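Local coordinates for extracellular solute-binding protein family 1 (Alicyclobacillus acidocaldarius subsp. acidocaldarius, PDB 4OVJ) that probably binds a solute outside the cell and passes it to a membrane transporter, as other extracellular solute-binding proteins of family 1 do, at residues V235-K240 against V391-E396. Residues are numbered along the deposited sequence; the frame is centred on the assembly and turned at random.
Sequences VTSLIK and VQYGKE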
ATOM      1  N   VAL A 235       0.437 -25.422  -8.757  1.00 11.24           N
ATOM      2  CA  VAL A 235       0.033 -25.113  -7.391  1.00 11.19           C
ATOM      3  C   VAL A 235      -0.292 -23.625  -7.262  1.00  9.69           C
ATOM      4  O   VAL A 235      -1.327 -23.245  -6.729  1.00  9.79           O
ATOM      5  CB  VAL A 235       1.118 -25.562  -6.386  1.00 12.64           C
ATOM      6  CG1 VAL A 235       0.816 -25.056  -4.973  1.00 12.64           C
ATOM      7  CG2 VAL A 235       1.225 -27.082  -6.402  1.00 15.53           C
ATOM      8  N   THR A 236       0.582 -22.784  -7.791  1.00  8.83           N
ATOM      9  CA  THR A 236       0.387 -21.337  -7.738  1.00  9.00           C
ATOM     10  C   THR A 236      -0.913 -20.915  -8.389  1.00 10.14           C
ATOM     11  O   THR A 236      -1.578 -20.001  -7.907  1.00 10.52           O
ATOM     12  CB  THR A 236       1.596 -20.640  -8.376  1.00  9.44           C
ATOM     13  OG1 THR A 236       2.743 -21.002  -7.606  1.00  9.02           O
ATOM     14  CG2 THR A 236       1.442 -19.137  -8.415  1.00 10.21           C
ATOM     15  N   SER A 237      -1.289 -21.605  -9.467  1.00 11.81           N
ATOM     16  CA  SER A 237      -2.503 -21.268 -10.209  1.00 13.26           C
ATOM     17  C   SER A 237      -3.780 -21.426  -9.383  1.00 12.56           C
ATOM     18  O   SER A 237      -4.784 -20.808  -9.701  1.00 15.24           O
ATOM     19  CB  SER A 237      -2.616 -22.110 -11.480  1.00 18.84           C
ATOM     20  OG  SER A 237      -2.647 -23.488 -11.175  1.00 27.07           O
ATOM     21  N   LEU A 238      -3.740 -22.250  -8.339  1.00 13.32           N
ATOM     22  CA  LEU A 238      -4.899 -22.472  -7.469  1.00 14.02           C
ATOM     23  C   LEU A 238      -5.112 -21.352  -6.461  1.00 13.35           C
ATOM     24  O   LEU A 238      -6.159 -21.264  -5.848  1.00 14.66           O
ATOM     25  CB  LEU A 238      -4.728 -23.781  -6.692  1.00 14.02           C
ATOM     26  CG  LEU A 238      -4.554 -25.054  -7.510  1.00 17.11           C
ATOM     27  CD1 LEU A 238      -4.057 -26.202  -6.646  1.00 18.39           C
ATOM     28  CD2 LEU A 238      -5.857 -25.412  -8.177  1.00 19.38           C
ATOM     29  N   ILE A 239      -4.116 -20.500  -6.257  1.00 13.43           N
ATOM     30  CA  ILE A 239      -4.223 -19.484  -5.220  1.00 13.64           C
ATOM     31  C   ILE A 239      -5.190 -18.382  -5.639  1.00 14.26           C
ATOM     32  O   ILE A 239      -4.946 -17.687  -6.620  1.00 17.87           O
ATOM     33  CB  ILE A 239      -2.862 -18.842  -4.912  1.00 13.82           C
ATOM     34  CG1 ILE A 239      -1.848 -19.895  -4.480  1.00 13.68           C
ATOM     35  CG2 ILE A 239      -3.011 -17.793  -3.814  1.00 15.78           C
ATOM     36  CD1 ILE A 239      -0.421 -19.365  -4.425  1.00 14.19           C
ATOM     37  N   LYS A 240      -6.261 -18.206  -4.875  1.00 16.59           N
ATOM     38  CA  LYS A 240      -7.255 -17.158  -5.163  1.00 19.17           C
ATOM     39  C   LYS A 240      -6.818 -15.784  -4.660  1.00 20.39           C
ATOM     40  O   LYS A 240      -6.942 -14.802  -5.360  1.00 26.26           O
ATOM     41  CB  LYS A 240      -8.604 -17.541  -4.558  1.00 19.08           C
ATOM     42  CG  LYS A 240      -9.189 -18.811  -5.149  1.00 21.92           C
ATOM     43  CD  LYS A 240     -10.505 -19.173  -4.476  1.00 26.58           C
ATOM     44  CE  LYS A 240     -10.953 -20.606  -4.774  1.00 27.85           C
ATOM     45  NZ  LYS A 240     -11.963 -20.997  -3.762  1.00 36.43           N
ATOM     46  N   VAL A 391       4.517 -18.747 -18.236  1.00 15.24           N
ATOM     47  CA  VAL A 391       5.916 -19.014 -17.969  1.00 13.90           C
ATOM     48  C   VAL A 391       6.058 -20.085 -16.876  1.00 14.09           C
ATOM     49  O   VAL A 391       6.874 -20.982 -17.010  1.00 16.11           O
ATOM     50  CB  VAL A 391       6.665 -17.720 -17.584  1.00 14.24           C
ATOM     51  CG1 VAL A 391       8.084 -18.022 -17.128  1.00 15.10           C
ATOM     52  CG2 VAL A 391       6.678 -16.769 -18.771  1.00 15.24           C
ATOM     53  N   GLN A 392       5.259 -19.986 -15.816  1.00 14.67           N
ATOM     54  CA  GLN A 392       5.305 -20.951 -14.696  1.00 15.14           C
ATOM     55  C   GLN A 392       4.906 -22.345 -15.148  1.00 17.00           C
ATOM     56  O   GLN A 392       5.418 -23.344 -14.648  1.00 20.98           O
ATOM     57  CB  GLN A 392       4.379 -20.509 -13.570  1.00 16.85           C
ATOM     58  CG  GLN A 392       4.877 -19.328 -12.764  1.00 16.29           C
ATOM     59  CD  GLN A 392       3.808 -18.678 -11.895  1.00 17.53           C
ATOM     60  OE1 GLN A 392       2.599 -18.875 -12.090  1.00 19.45           O
ATOM     61  NE2 GLN A 392       4.250 -17.873 -10.937  1.00 16.94           N
ATOM     62  N   TYR A 393       3.978 -22.404 -16.093  1.00 16.76           N
ATOM     63  CA  TYR A 393       3.527 -23.671 -16.665  1.00 18.58           C
ATOM     64  C   TYR A 393       4.513 -24.252 -17.680  1.00 20.86           C
ATOM     65  O   TYR A 393       4.381 -25.408 -18.073  1.00 26.48           O
ATOM     66  CB  TYR A 393       2.192 -23.470 -17.380  1.00 18.56           C
ATOM     67  CG  TYR A 393       0.945 -23.404 -16.533  1.00 19.87           C
ATOM     68  CD1 TYR A 393       0.908 -23.867 -15.218  1.00 20.97           C
ATOM     69  CD2 TYR A 393      -0.232 -22.932 -17.089  1.00 22.60           C
ATOM     70  CE1 TYR A 393      -0.272 -23.837 -14.489  1.00 23.46           C
ATOM     71  CE2 TYR A 393      -1.409 -22.894 -16.370  1.00 24.44           C
ATOM     72  CZ  TYR A 393      -1.423 -23.351 -15.070  1.00 25.05           C
ATOM     73  OH  TYR A 393      -2.594 -23.307 -14.364  1.00 27.99           O
ATOM     74  N   GLY A 394       5.475 -23.453 -18.129  1.00 23.13           N
ATOM     75  CA  GLY A 394       6.445 -23.895 -19.117  1.00 23.61           C
ATOM     76  C   GLY A 394       5.911 -23.807 -20.533  1.00 25.30           C
ATOM     77  O   GLY A 394       6.485 -24.389 -21.451  1.00 26.10           O
ATOM     78  N   LYS A 395       4.817 -23.076 -20.718  1.00 26.23           N
ATOM     79  CA  LYS A 395       4.230 -22.900 -22.042  1.00 27.66           C
ATOM     80  C   LYS A 395       5.023 -21.919 -22.895  1.00 28.63           C
ATOM     81  O   LYS A 395       5.009 -22.015 -24.112  1.00 32.11           O
ATOM     82  CB  LYS A 395       2.776 -22.451 -21.923  1.00 24.95           C
ATOM     83  CG  LYS A 395       1.833 -23.569 -21.493  1.00 34.66           C
ATOM     84  CD  LYS A 395       0.382 -23.103 -21.494  1.00 41.13           C
ATOM     85  CE  LYS A 395      -0.587 -24.265 -21.626  1.00 45.26           C
ATOM     86  NZ  LYS A 395      -0.594 -25.125 -20.412  1.00 47.94           N
ATOM     87  N   GLU A 396       5.704 -20.966 -22.266  1.00 27.55           N
ATOM     88  CA  GLU A 396       6.662 -20.136 -22.996  1.00 27.15           C
ATOM     89  C   GLU A 396       7.855 -19.780 -22.135  1.00 24.67           C
ATOM     90  O   GLU A 396       7.785 -19.855 -20.906  1.00 23.24           O
ATOM     91  CB  GLU A 396       5.998 -18.881 -23.548  1.00 31.89           C
ATOM     92  CG  GLU A 396       5.343 -17.985 -22.515  1.00 36.10           C
ATOM     93  CD  GLU A 396       4.501 -16.883 -23.149  1.00 45.29           C
ATOM     94  OE1 GLU A 396       3.596 -16.356 -22.462  1.00 56.83           O
ATOM     95  OE2 GLU A 396       4.743 -16.538 -24.331  1.00 50.11           O
TER
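The phenol of Tyr-393 meets Ser-237 with its hydroxyl end. Ser-237 CB lies oblique to the ring there, 3.1 Å from Tyr-393 OH. The amide of Gln-392 is touched at its outer end by the methyl of Thr-236. CG2 stands 3.9 Å from Gln-392 OE1 and 4.0 Å from NE2, almost midway between them and well off the amide plane. The Thr-236 and Gln-392 side chains cross at about a right angle. Thr-236 chi1 of -61° sets OG1 beside the backbone N and CG2 anti to it, and this turns the methyl to Gln-392. Ser-237 OG hydrogen-bonds to Thr-234 O and lies 3.2 Å from Tyr-393 OH. Tyr-393 OH is hydrogen-bonded to Gln-389 NE2, one turn back. Gln-392 NE2 makes weak hydrogen bonds to Asp-181 and Glu-183. Two helix ends meet at the surface of a periplasmic-binding-protein-type fold, burying 135 Å² in all. Helix 233-236 runs into a type I turn, Thr-236 to Ile-239. Helix 377-392 ends in a Schellman motif, with positive phi at Gly-394 and its N 3.1 Å from Val-391 O. An alanine at Tyr-393 would probably open a gap beside Ser-237 and leave Gln-389 without its hydroxyl mate.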